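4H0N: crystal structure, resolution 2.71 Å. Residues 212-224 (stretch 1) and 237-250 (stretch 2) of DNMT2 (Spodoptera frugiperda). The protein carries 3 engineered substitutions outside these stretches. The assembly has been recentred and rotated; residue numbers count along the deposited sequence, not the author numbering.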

# COMPACT_ATOMS: atom_id res chain seq x y z
N LYS A 212 -6.79 22.13 16.61
CA LYS A 212 -6.67 22.74 15.29
C LYS A 212 -7.32 21.85 14.24
O LYS A 212 -8.02 22.34 13.35
N MET A 213 -7.10 20.54 14.37
CA MET A 213 -7.73 19.54 13.51
C MET A 213 -9.24 19.46 13.71
O MET A 213 -9.99 19.31 12.75
N LEU A 214 -9.66 19.55 14.97
CA LEU A 214 -11.07 19.45 15.32
C LEU A 214 -11.88 20.59 14.71
O LEU A 214 -13.11 20.53 14.68
N ARG A 215 -11.20 21.62 14.23
CA ARG A 215 -11.87 22.69 13.49
C ARG A 215 -12.42 22.16 12.17
O ARG A 215 -13.43 22.65 11.66
N CYS A 216 -11.75 21.15 11.61
CA CYS A 216 -12.16 20.57 10.33
C CYS A 216 -13.06 19.35 10.51
O CYS A 216 -13.13 18.48 9.64
N ALA A 217 -13.76 19.29 11.64
CA ALA A 217 -14.56 18.12 11.99
C ALA A 217 -15.61 17.74 10.95
O ALA A 217 -16.02 16.58 10.87
N LYS A 218 -16.04 18.70 10.14
CA LYS A 218 -17.14 18.46 9.21
C LYS A 218 -16.83 17.45 8.11
O LYS A 218 -17.75 16.87 7.52
N VAL A 219 -15.55 17.21 7.85
CA VAL A 219 -15.16 16.33 6.75
C VAL A 219 -14.43 15.08 7.22
O VAL A 219 -13.79 14.39 6.43
N PHE A 220 -14.50 14.82 8.52
CA PHE A 220 -13.94 13.60 9.08
C PHE A 220 -14.82 12.43 8.72
O PHE A 220 -16.04 12.56 8.67
N ASP A 221 -14.20 11.28 8.46
CA ASP A 221 -14.94 10.02 8.43
C ASP A 221 -14.66 9.27 9.71
O ASP A 221 -13.51 8.92 9.99
N ILE A 222 -15.70 9.03 10.50
CA ILE A 222 -15.51 8.40 11.79
C ILE A 222 -15.76 6.90 11.75
O ILE A 222 -16.66 6.43 11.07
N CYS A 223 -14.94 6.16 12.50
CA CYS A 223 -15.15 4.73 12.68
C CYS A 223 -15.37 4.35 14.14
O CYS A 223 -14.92 5.04 15.05
N TYR A 224 -16.08 3.24 14.33
CA TYR A 224 -16.34 2.70 15.65
C TYR A 224 -15.96 1.23 15.64
O TYR A 224 -15.60 0.69 14.59
N TYR A 237 -1.87 11.34 6.52
CA TYR A 237 -2.71 11.05 7.68
C TYR A 237 -2.10 11.72 8.91
O TYR A 237 -0.91 11.55 9.18
N THR A 238 -2.92 12.47 9.63
CA THR A 238 -2.53 13.31 10.78
C THR A 238 -1.80 14.61 10.42
O THR A 238 -1.44 15.37 11.31
N HIS A 239 -1.59 14.86 9.13
CA HIS A 239 -1.05 16.13 8.65
C HIS A 239 -2.21 17.07 8.39
O HIS A 239 -2.16 18.27 8.70
N TYR A 240 -3.24 16.52 7.76
CA TYR A 240 -4.44 17.24 7.39
C TYR A 240 -5.61 16.37 7.79
O TYR A 240 -5.45 15.19 8.07
N ALA A 241 -6.80 16.96 7.80
CA ALA A 241 -7.94 16.32 8.45
C ALA A 241 -8.71 15.44 7.49
O ALA A 241 -9.64 14.75 7.88
N ASP A 242 -8.30 15.45 6.23
CA ASP A 242 -9.27 15.20 5.19
C ASP A 242 -8.80 14.46 3.94
O ASP A 242 -7.94 14.94 3.19
N GLY A 243 -9.40 13.29 3.71
CA GLY A 243 -9.07 12.45 2.58
C GLY A 243 -7.91 11.54 2.94
O GLY A 243 -7.53 10.67 2.16
N THR A 244 -7.36 11.75 4.13
CA THR A 244 -6.12 11.09 4.53
C THR A 244 -6.34 9.77 5.25
O THR A 244 -5.43 8.94 5.34
N GLY A 245 -7.55 9.57 5.78
CA GLY A 245 -7.86 8.34 6.49
C GLY A 245 -8.99 8.54 7.47
O GLY A 245 -9.42 9.67 7.71
N SER A 246 -9.47 7.45 8.05
CA SER A 246 -10.57 7.51 9.00
C SER A 246 -10.12 7.90 10.40
O SER A 246 -8.95 7.77 10.77
N ILE A 247 -11.09 8.39 11.17
CA ILE A 247 -10.90 8.76 12.57
C ILE A 247 -11.70 7.78 13.43
O ILE A 247 -12.75 7.30 13.01
N PHE A 248 -11.20 7.47 14.62
CA PHE A 248 -11.86 6.50 15.49
C PHE A 248 -12.30 7.10 16.82
O PHE A 248 -11.66 8.00 17.35
N THR A 249 -13.40 6.56 17.35
CA THR A 249 -13.84 6.88 18.71
C THR A 249 -14.43 5.64 19.36
O THR A 249 -14.83 4.70 18.67
N ASP A 250 -14.47 5.63 20.69
CA ASP A 250 -15.02 4.50 21.43
C ASP A 250 -16.48 4.77 21.74
O ASP A 250 -17.21 3.88 22.19

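The contact between these two stretches of DNMT2 illustrates a common economy in protein folds: a short parallel strand pairing fixes the register, and side chains flanking it fill the space beside the sheet. Backbone hydrogen bonds alternate along the pairing, from Ile247 N to Asp221 O (2.7 Å), from Cys223 N to Ile247 O (2.5 Å) and from Thr249 N to Cys223 O (3.1 Å). Paired residues therefore share a face, Ile222 with Ile247 on one and Cys223 with Phe248 on the other.

Next to the bridged pairs, a polar side-chain pair reinforces this register. Ser246, rotamer m, donates from OG to OD1 of Asp221, rotamer t, at 2.6 Å; Cys223 SG lies 3.6 Å from the same Ser246 OG.

The apolar packing centres on Phe220 and Ala241. The CA-to-CB bond of Phe220 points sideways, but its m rotamer carries the ring to the second stretch. There Ile247, in the mm conformation, lays CG1 over one ring face, 4.2 Å from the centroid, a CH-pi contact, while Ala241 O approaches the ring edge, 3.1 Å from Phe220 CE1. Ala241 points toward stretch 1, and its small methyl serves several neighbours: CB lies 3.4 Å from Phe220 CE1, 3.5 Å from Cys216 CB and 3.8 Å from Met213 SD. The mmt conformation of Met213 extends the thioether further, bringing CE to 3.0 Å from His239 O.

At the other end, Phe248, rotamer t, brings CD1 to 3.3 Å from Cys223 O, and Tyr224 CD1 meets Thr249 CG2 at 3.5 Å, although the Tyr224 CA-to-CB bond points away.

Where the backbones diverge, water takes over: one molecule donates to Val219 O (2.7 Å) and accepts from Gly243 N (3.3 Å), bridging the stretches.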

# COMPACT_ATOMS: atom_id res chain seq x y z
CB LYS A 212 -5.19 23.00 14.95
CG LYS A 212 -4.23 22.01 15.60
CD LYS A 212 -3.16 21.55 14.61
CE LYS A 212 -3.06 20.02 14.57
NZ LYS A 212 -2.36 19.50 13.34
CB MET A 213 -7.14 18.17 13.80
CG MET A 213 -5.80 17.94 13.16
SD MET A 213 -5.93 18.20 11.38
CE MET A 213 -4.21 18.24 10.95
CB LEU A 214 -11.25 19.41 16.84
CG LEU A 214 -10.75 18.16 17.56
CD1 LEU A 214 -11.05 18.24 19.04
CD2 LEU A 214 -11.39 16.92 16.97
CB ARG A 215 -10.94 23.88 13.24
CG ARG A 215 -10.56 24.67 14.49
CD ARG A 215 -9.96 26.04 14.13
NE ARG A 215 -10.96 27.10 14.15
CZ ARG A 215 -11.27 27.87 13.11
NH1 ARG A 215 -10.66 27.70 11.95
NH2 ARG A 215 -12.20 28.81 13.23
CB CYS A 216 -10.94 20.15 9.52
SG CYS A 216 -9.67 21.41 9.33
CB ALA A 217 -15.21 18.31 13.36
CB LYS A 218 -17.62 19.78 8.59
CG LYS A 218 -18.87 20.36 9.25
CD LYS A 218 -19.92 19.27 9.50
CE LYS A 218 -21.34 19.82 9.40
NZ LYS A 218 -22.30 19.09 10.28
CB VAL A 219 -14.29 17.06 5.73
CG1 VAL A 219 -15.10 18.10 4.98
CG2 VAL A 219 -13.09 17.69 6.42
CB PHE A 220 -13.85 13.72 10.60
CG PHE A 220 -12.64 14.44 11.09
CD1 PHE A 220 -11.43 14.33 10.43
CD2 PHE A 220 -12.70 15.24 12.23
CE1 PHE A 220 -10.30 14.99 10.89
CE2 PHE A 220 -11.58 15.91 12.69
CZ PHE A 220 -10.38 15.79 12.02
CB ASP A 221 -14.54 9.15 7.25
CG ASP A 221 -15.26 7.80 7.27
OD1 ASP A 221 -14.58 6.76 7.18
OD2 ASP A 221 -16.50 7.79 7.39
CB ILE A 222 -16.42 9.04 12.86
CG1 ILE A 222 -16.53 10.55 12.62
CG2 ILE A 222 -15.90 8.71 14.26
CD1 ILE A 222 -15.98 11.40 13.73
CB CYS A 223 -13.98 3.94 12.11
SG CYS A 223 -13.93 3.99 10.33
CB TYR A 224 -17.82 2.90 16.01
CG TYR A 224 -18.35 4.24 15.55
CD1 TYR A 224 -18.34 5.34 16.39
CD2 TYR A 224 -18.83 4.40 14.26
CE1 TYR A 224 -18.81 6.57 15.96
CE2 TYR A 224 -19.30 5.62 13.82
CZ TYR A 224 -19.28 6.70 14.67
OH TYR A 224 -19.76 7.90 14.21
CB TYR A 237 -2.83 9.53 7.88
CG TYR A 237 -3.82 9.08 8.94
CD1 TYR A 237 -5.16 9.44 8.88
CD2 TYR A 237 -3.42 8.25 9.98
CE1 TYR A 237 -6.06 9.02 9.84
CE2 TYR A 237 -4.31 7.83 10.95
CZ TYR A 237 -5.63 8.21 10.87
OH TYR A 237 -6.52 7.77 11.83
CB THR A 238 -1.74 12.56 11.90
OG1 THR A 238 -0.35 12.51 11.56
CG2 THR A 238 -2.28 11.14 12.13
CB HIS A 239 -0.33 15.97 7.32
CG HIS A 239 1.00 15.29 7.40
ND1 HIS A 239 1.90 15.31 6.35
CD2 HIS A 239 1.59 14.57 8.38
CE1 HIS A 239 2.98 14.63 6.68
NE2 HIS A 239 2.82 14.17 7.91
CB TYR A 240 -4.47 17.51 5.89
CG TYR A 240 -3.19 18.13 5.39
CD1 TYR A 240 -2.91 19.46 5.63
CD2 TYR A 240 -2.26 17.37 4.70
CE1 TYR A 240 -1.73 20.03 5.18
CE2 TYR A 240 -1.08 17.92 4.24
CZ TYR A 240 -0.81 19.26 4.48
OH TYR A 240 0.36 19.82 4.03
CB ALA A 241 -8.85 17.39 9.01
CB ASP A 242 -9.87 16.54 4.81
CG ASP A 242 -10.85 16.43 3.72
OD1 ASP A 242 -11.99 16.01 4.01
OD2 ASP A 242 -10.48 16.74 2.57
CB THR A 244 -5.33 12.00 5.46
OG1 THR A 244 -6.06 12.18 6.68
CG2 THR A 244 -5.10 13.36 4.80
CB SER A 246 -11.32 6.18 9.06
OG SER A 246 -12.18 6.03 7.94
CB ILE A 247 -11.34 10.22 12.80
CG1 ILE A 247 -10.34 11.16 12.14
CG2 ILE A 247 -11.45 10.55 14.26
CD1 ILE A 247 -8.91 10.87 12.52
CB PHE A 248 -10.93 5.31 15.74
CG PHE A 248 -11.46 4.35 16.76
CD1 PHE A 248 -12.42 3.42 16.41
CD2 PHE A 248 -11.01 4.38 18.07
CE1 PHE A 248 -12.93 2.53 17.34
CE2 PHE A 248 -11.51 3.50 19.01
CZ PHE A 248 -12.47 2.57 18.64
CB THR A 249 -14.89 8.00 18.73
OG1 THR A 249 -15.08 8.43 20.08
CG2 THR A 249 -16.21 7.50 18.19
CB ASP A 250 -14.25 4.28 22.72
CG ASP A 250 -12.77 4.07 22.49
OD1 ASP A 250 -12.33 2.90 22.48
OD2 ASP A 250 -12.05 5.07 22.30
O HOH W 1 -12.11 12.56 5.35